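Local structure of polyhedrin (Operophtera brumata cypovirus 19, 5A99) at residues A[49-52]-A[56-59]; A[64-69]-A[181-186]; A[227-232]-A[240-245]. The protein builds the crystalline matrix of the viral occlusion bodies, the polyhedra, which probably protect embedded cypovirus particles between insect hosts. All coordinates share one frame; numbering follows the deposited sequence.

In the fold
Contacts 1 and 2 are buried and share the three-stranded sheet, in which strands 56-61 and 184-190 are antiparallel neighbours; contact 3 lies farther out, only partly buried, where helix 225-236 meets the C-terminal tail. Contact 1 faces that small sheet against the six-stranded one and mixes methyl packing with an arginine and a bridging water. Contact 2, its centre about 16 Å from that of contact 1, is apolar in its side chains, though a leucine methyl also lies against the P183 carbonyl; the two meet where I49 touches L66. Contact 3 is a cluster of methyls and a ring. R50 of contact 1 reaches Y232 of contact 3, whereas contacts 2 and 3 do not touch.

Contact 1 of 3, residues A[49-52]-A[56-59]; sequences IRAQ and IISR
A51 and Q52 meet the side chains of I57 and R59 across two strands that belong to different sheets, their axes 7.4 Å apart at the closest point and turned by 139°. I57 reaches across with CD1, which lies 3.6 Å from Q52 CA, while its CG2 branch stands 3.9 Å from A51 CB. With CG1 anti to the carbonyl carbon and beside the backbone N (chi1 -67°), CG2 is left anti to N and sits over the centre of one face of the R59 guanidinium. A51 CB touches the same arginine obliquely, 3.6 Å from its NE.

Water 1 accepts from Q52 N and from R59 NH2, both at 3.0 Å, and lies in the guanidinium plane, joining the strands where no direct hydrogen bond does. R59 bends at chi2, folding back so that NH1 donates to S58 O at 2.9 Å, nearly straight (160°) and in the guanidinium plane but above the carbonyl plane, off the lone pairs; D217 takes NE in a salt bridge. On the first strand, R50 NE gives Q52 OE1 a 2.7 Å bond.

Strands 46-53 and 56-61, close in sequence, pair in separate antiparallel sheets, a face-to-face packing typical of a beta sandwich.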
# COMPACT_ATOMS: atom_id res chain seq x y z
N ILE A 49 1.16 7.73 -14.02
CA ILE A 49 0.92 7.37 -12.63
C ILE A 49 1.11 8.65 -11.83
O ILE A 49 2.18 9.26 -11.87
CB ILE A 49 1.90 6.29 -12.15
CG1 ILE A 49 1.71 5.00 -12.96
CG2 ILE A 49 1.70 5.98 -10.68
CD1 ILE A 49 2.72 3.95 -12.65
N ARG A 50 0.06 9.10 -11.16
CA ARG A 50 0.16 10.25 -10.28
C ARG A 50 0.00 9.87 -8.83
O ARG A 50 -1.00 9.26 -8.42
CB ARG A 50 -0.88 11.32 -10.60
CG ARG A 50 -0.72 12.56 -9.72
CD ARG A 50 -1.75 13.63 -10.02
NE ARG A 50 -3.05 13.39 -9.38
CZ ARG A 50 -4.22 13.38 -10.02
NH1 ARG A 50 -4.25 13.54 -11.34
NH2 ARG A 50 -5.35 13.20 -9.34
N ALA A 51 0.99 10.27 -8.05
CA ALA A 51 0.92 10.20 -6.60
C ALA A 51 0.72 11.61 -6.08
O ALA A 51 1.23 12.58 -6.66
CB ALA A 51 2.17 9.61 -6.04
N GLN A 52 -0.00 11.73 -4.98
CA GLN A 52 -0.24 13.03 -4.38
C GLN A 52 -0.52 12.92 -2.89
O GLN A 52 -1.05 11.90 -2.41
CB GLN A 52 -1.41 13.73 -5.07
CG GLN A 52 -2.77 13.13 -4.77
CD GLN A 52 -3.88 13.70 -5.64
OE1 GLN A 52 -3.67 14.04 -6.80
NE2 GLN A 52 -5.09 13.79 -5.07
N ILE A 56 3.59 14.40 2.22
CA ILE A 56 4.70 13.49 1.99
C ILE A 56 4.32 12.37 1.03
O ILE A 56 3.22 11.81 1.09
CB ILE A 56 5.24 12.91 3.35
CG1 ILE A 56 6.54 12.12 3.12
CG2 ILE A 56 4.18 12.06 4.06
CD1 ILE A 56 7.23 11.65 4.41
N ILE A 57 5.25 12.05 0.14
CA ILE A 57 5.03 11.02 -0.85
C ILE A 57 6.22 10.06 -0.84
O ILE A 57 7.35 10.48 -1.06
CB ILE A 57 4.85 11.64 -2.27
CG1 ILE A 57 3.55 12.46 -2.34
CG2 ILE A 57 4.84 10.56 -3.35
CD1 ILE A 57 3.30 13.12 -3.70
N SER A 58 5.95 8.79 -0.54
CA SER A 58 6.92 7.71 -0.73
C SER A 58 6.25 6.59 -1.51
O SER A 58 5.25 6.04 -1.07
CB SER A 58 7.39 7.19 0.63
OG SER A 58 8.09 5.96 0.50
N ARG A 59 6.80 6.25 -2.68
CA ARG A 59 6.17 5.26 -3.55
C ARG A 59 7.18 4.34 -4.18
O ARG A 59 8.30 4.75 -4.46
CB ARG A 59 5.39 5.94 -4.68
CG ARG A 59 4.34 6.91 -4.22
CD ARG A 59 3.10 6.21 -3.70
NE ARG A 59 2.06 7.18 -3.42
CZ ARG A 59 1.98 7.89 -2.30
NH1 ARG A 59 2.86 7.71 -1.33
NH2 ARG A 59 0.99 8.77 -2.14
O HOH W 1 -1.21 9.07 -4.23

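Contact 2 of 3, residues A[64-69]-A[181-186]; sequences DQLVLP and CHPVIS
L66 presses a single methyl, CD1, into strand 184-190, and nearly all of the close packing gathers round it. I185 CD1 lies 3.7 Å from L66 CD1, and CG1 of the same isoleucine is equally near; the leucine methyl lies across the CG1-CD1 end of the isoleucine, the two side chains meeting at a slant. I185 carries CG1 anti to its carbonyl carbon (chi1 -69°), which brings the CD1 end up to both leucine branches; L66 CD2 is 4.1 Å from I185 CD1. On the proline side, L66 CD1 comes within 3.5 Å of P183 O, a carbonyl buried here without any polar partner in the model.

The leucine belongs to the loop after strand 56-61, and it packs between the two sheets of the fold: L37 and L39 of strand 33-40 cover it from the larger sheet, I185 from the smaller, as in the core of a beta sandwich.

Packing is thinner at the proline, whose CG is 4.3 Å from L66 CD1, and V184 offers little beyond its CA, 4.1 Å from that methyl. Farther out, the partly exposed H182 bonds through ND1 to E107.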
# COMPACT_ATOMS: atom_id res chain seq x y z
N ASP A 64 5.76 -5.13 -12.87
CA ASP A 64 4.43 -5.46 -13.35
C ASP A 64 3.40 -4.37 -13.02
O ASP A 64 2.24 -4.45 -13.41
CB ASP A 64 3.97 -6.82 -12.82
CG ASP A 64 3.59 -6.79 -11.34
OD1 ASP A 64 4.25 -6.05 -10.57
OD2 ASP A 64 2.64 -7.51 -10.96
N GLN A 65 3.84 -3.33 -12.31
CA GLN A 65 2.99 -2.18 -12.10
C GLN A 65 3.39 -1.03 -13.02
O GLN A 65 2.74 0.00 -13.03
CB GLN A 65 3.05 -1.76 -10.63
CG GLN A 65 2.65 -2.90 -9.71
CD GLN A 65 3.00 -2.62 -8.26
OE1 GLN A 65 4.04 -2.05 -7.95
NE2 GLN A 65 2.11 -3.01 -7.36
N LEU A 66 4.45 -1.24 -13.82
CA LEU A 66 4.97 -0.23 -14.74
C LEU A 66 4.71 -0.59 -16.21
O LEU A 66 4.54 0.29 -17.06
CB LEU A 66 6.47 -0.03 -14.53
CG LEU A 66 6.90 0.48 -13.14
CD1 LEU A 66 8.42 0.36 -12.95
CD2 LEU A 66 6.44 1.89 -12.94
N VAL A 67 4.69 -1.87 -16.52
CA VAL A 67 4.44 -2.30 -17.89
C VAL A 67 2.99 -1.99 -18.25
O VAL A 67 2.17 -1.67 -17.38
CB VAL A 67 4.70 -3.80 -18.06
CG1 VAL A 67 6.15 -4.12 -17.78
CG2 VAL A 67 3.78 -4.61 -17.15
N LEU A 68 2.67 -2.05 -19.54
CA LEU A 68 1.27 -2.03 -19.97
C LEU A 68 1.07 -3.09 -21.06
O LEU A 68 1.75 -3.06 -22.08
CB LEU A 68 0.88 -0.64 -20.48
CG LEU A 68 -0.63 -0.37 -20.62
CD1 LEU A 68 -0.90 1.14 -20.72
CD2 LEU A 68 -1.21 -1.10 -21.83
N PRO A 69 0.10 -3.98 -20.89
CA PRO A 69 -0.96 -3.91 -19.88
C PRO A 69 -0.53 -4.37 -18.49
O PRO A 69 0.47 -5.10 -18.32
CB PRO A 69 -2.03 -4.86 -20.44
CG PRO A 69 -1.24 -5.88 -21.18
CD PRO A 69 -0.06 -5.15 -21.77
N CYS A 181 17.02 -1.55 -18.30
CA CYS A 181 16.06 -1.84 -19.37
C CYS A 181 14.72 -2.33 -18.85
O CYS A 181 13.69 -2.09 -19.47
CB CYS A 181 16.61 -2.93 -20.30
SG CYS A 181 17.59 -2.35 -21.68
N HIS A 182 14.75 -3.04 -17.73
CA HIS A 182 13.57 -3.71 -17.17
C HIS A 182 13.40 -3.20 -15.75
O HIS A 182 13.91 -3.79 -14.79
CB HIS A 182 13.76 -5.23 -17.19
CG HIS A 182 14.25 -5.75 -18.52
ND1 HIS A 182 13.40 -6.02 -19.56
CD2 HIS A 182 15.50 -6.01 -18.96
CE1 HIS A 182 14.11 -6.44 -20.60
NE2 HIS A 182 15.38 -6.45 -20.26
N PRO A 183 12.69 -2.08 -15.61
CA PRO A 183 12.76 -1.22 -14.43
C PRO A 183 11.84 -1.60 -13.28
O PRO A 183 10.74 -2.15 -13.47
CB PRO A 183 12.35 0.15 -14.97
CG PRO A 183 11.37 -0.18 -16.04
CD PRO A 183 11.87 -1.48 -16.67
N VAL A 184 12.33 -1.33 -12.08
CA VAL A 184 11.53 -1.22 -10.87
C VAL A 184 11.76 0.24 -10.45
O VAL A 184 12.87 0.74 -10.56
CB VAL A 184 12.02 -2.16 -9.76
CG1 VAL A 184 11.50 -1.71 -8.40
CG2 VAL A 184 11.61 -3.63 -10.05
N ILE A 185 10.72 0.93 -10.01
CA ILE A 185 10.88 2.35 -9.75
C ILE A 185 10.41 2.77 -8.37
O ILE A 185 9.28 2.48 -7.97
CB ILE A 185 10.17 3.18 -10.83
CG1 ILE A 185 10.89 3.04 -12.17
CG2 ILE A 185 10.14 4.65 -10.45
CD1 ILE A 185 10.10 3.58 -13.33
N SER A 186 11.30 3.45 -7.65
CA SER A 186 11.03 4.02 -6.33
C SER A 186 11.26 5.55 -6.35
O SER A 186 12.21 6.02 -6.97
CB SER A 186 11.93 3.37 -5.27
OG SER A 186 11.85 1.96 -5.35

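Contact 3 of 3, residues A[227-232]-A[240-245]; sequences TSVANY and YRTKCD
Helix 225-236, lying against the larger sheet, meets the C-terminal tail here through one valine. V229 CG2 is the atom that touches: it stands 3.9 Å from T242 CG2 and 4.0 Å from CD2 of the Y240 ring, which it approaches obliquely. Both partners run roughly at right angles to the valine, so the methyl sits in the corner between ring and threonine. V229 CG1 is anti to the backbone N (chi1 165°), which leaves CG2 anti to the carbonyl carbon and pointed at the tail.

The polar ends are engaged elsewhere. Y240 OH bonds to E225 at the start of the helix and to Y40, pinning the far end of the ring. T242 OG1 takes the N-H of I246, just past a type I beta turn from T242 to D245 in which D245 N donates to T242 O at 2.8 Å. Beside that turn, R241 NH1 and D245 OD2 make a salt bridge of 3.3 Å.

V248 completes the apolar patch by touching V229, Y240 and T242. It is plain helix-on-tail packing: the chain leaves helix 225-236, doubles back and runs beside it over the larger sheet, Y240 touching strands 46-53 and 110-116.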
# COMPACT_ATOMS: atom_id res chain seq x y z
N THR A 227 -2.47 13.80 -26.71
CA THR A 227 -3.77 13.51 -26.12
C THR A 227 -3.72 13.85 -24.63
O THR A 227 -4.63 14.49 -24.12
CB THR A 227 -4.22 12.05 -26.33
OG1 THR A 227 -4.15 11.72 -27.72
CG2 THR A 227 -5.64 11.85 -25.85
N SER A 228 -2.65 13.43 -23.96
CA SER A 228 -2.47 13.74 -22.54
C SER A 228 -2.35 15.24 -22.29
O SER A 228 -2.89 15.76 -21.32
CB SER A 228 -1.26 13.00 -21.95
OG SER A 228 -0.03 13.53 -22.40
N VAL A 229 -1.65 15.95 -23.18
CA VAL A 229 -1.52 17.40 -23.06
C VAL A 229 -2.92 18.02 -23.11
O VAL A 229 -3.29 18.82 -22.24
CB VAL A 229 -0.59 18.00 -24.17
CG1 VAL A 229 -0.74 19.51 -24.27
CG2 VAL A 229 0.86 17.62 -23.91
N ALA A 230 -3.70 17.61 -24.10
CA ALA A 230 -5.05 18.12 -24.28
C ALA A 230 -6.03 17.74 -23.16
O ALA A 230 -6.83 18.57 -22.72
CB ALA A 230 -5.60 17.65 -25.61
N ASN A 231 -5.97 16.50 -22.71
CA ASN A 231 -7.03 15.97 -21.85
C ASN A 231 -6.64 15.82 -20.38
O ASN A 231 -7.47 15.45 -19.56
CB ASN A 231 -7.49 14.62 -22.40
CG ASN A 231 -8.20 14.75 -23.73
OD1 ASN A 231 -8.38 15.85 -24.26
ND2 ASN A 231 -8.57 13.62 -24.30
N TYR A 232 -5.39 16.12 -20.06
CA TYR A 232 -4.89 15.89 -18.71
C TYR A 232 -4.03 17.04 -18.21
O TYR A 232 -4.42 17.75 -17.29
CB TYR A 232 -4.09 14.59 -18.69
CG TYR A 232 -3.63 14.18 -17.32
CD1 TYR A 232 -4.44 13.41 -16.49
CD2 TYR A 232 -2.38 14.58 -16.84
CE1 TYR A 232 -4.01 13.04 -15.22
CE2 TYR A 232 -1.95 14.21 -15.58
CZ TYR A 232 -2.76 13.46 -14.76
OH TYR A 232 -2.30 13.11 -13.49
N TYR A 240 3.95 20.37 -17.38
CA TYR A 240 4.42 19.25 -18.17
C TYR A 240 5.30 19.70 -19.33
O TYR A 240 5.10 20.78 -19.91
CB TYR A 240 3.23 18.43 -18.71
CG TYR A 240 3.61 17.24 -19.55
CD1 TYR A 240 4.06 16.07 -18.95
CD2 TYR A 240 3.52 17.27 -20.93
CE1 TYR A 240 4.43 14.98 -19.70
CE2 TYR A 240 3.88 16.18 -21.70
CZ TYR A 240 4.33 15.03 -21.07
OH TYR A 240 4.68 13.94 -21.81
N ARG A 241 6.27 18.86 -19.66
CA ARG A 241 7.23 19.13 -20.72
C ARG A 241 7.08 18.08 -21.81
O ARG A 241 7.21 16.88 -21.55
CB ARG A 241 8.63 19.09 -20.13
CG ARG A 241 9.65 19.99 -20.78
CD ARG A 241 10.96 19.98 -19.97
NE ARG A 241 11.04 21.11 -19.06
CZ ARG A 241 11.04 22.37 -19.48
NH1 ARG A 241 10.97 22.61 -20.78
NH2 ARG A 241 11.12 23.37 -18.62
N THR A 242 6.80 18.52 -23.04
CA THR A 242 6.60 17.62 -24.18
C THR A 242 7.91 17.10 -24.79
O THR A 242 9.00 17.53 -24.42
CB THR A 242 5.77 18.31 -25.30
OG1 THR A 242 6.56 19.33 -25.92
CG2 THR A 242 4.47 18.91 -24.74
N LYS A 243 7.79 16.16 -25.72
CA LYS A 243 8.96 15.58 -26.40
C LYS A 243 9.79 16.66 -27.08
O LYS A 243 11.02 16.60 -27.09
CB LYS A 243 8.54 14.55 -27.44
CG LYS A 243 9.72 13.94 -28.18
CD LYS A 243 9.31 13.22 -29.46
CE LYS A 243 10.54 12.78 -30.25
NZ LYS A 243 10.21 11.89 -31.41
N CYS A 244 9.10 17.65 -27.64
CA CYS A 244 9.76 18.74 -28.37
C CYS A 244 10.16 19.85 -27.41
O CYS A 244 10.64 20.90 -27.83
CB CYS A 244 8.82 19.28 -29.44
SG CYS A 244 8.43 18.10 -30.73
N ASP A 245 9.94 19.60 -26.13
CA ASP A 245 10.35 20.49 -25.06
C ASP A 245 9.50 21.75 -24.94
O ASP A 245 10.02 22.85 -24.74
CB ASP A 245 11.82 20.87 -25.21
CG ASP A 245 12.48 21.11 -23.87
OD1 ASP A 245 12.63 20.12 -23.12
OD2 ASP A 245 12.81 22.27 -23.55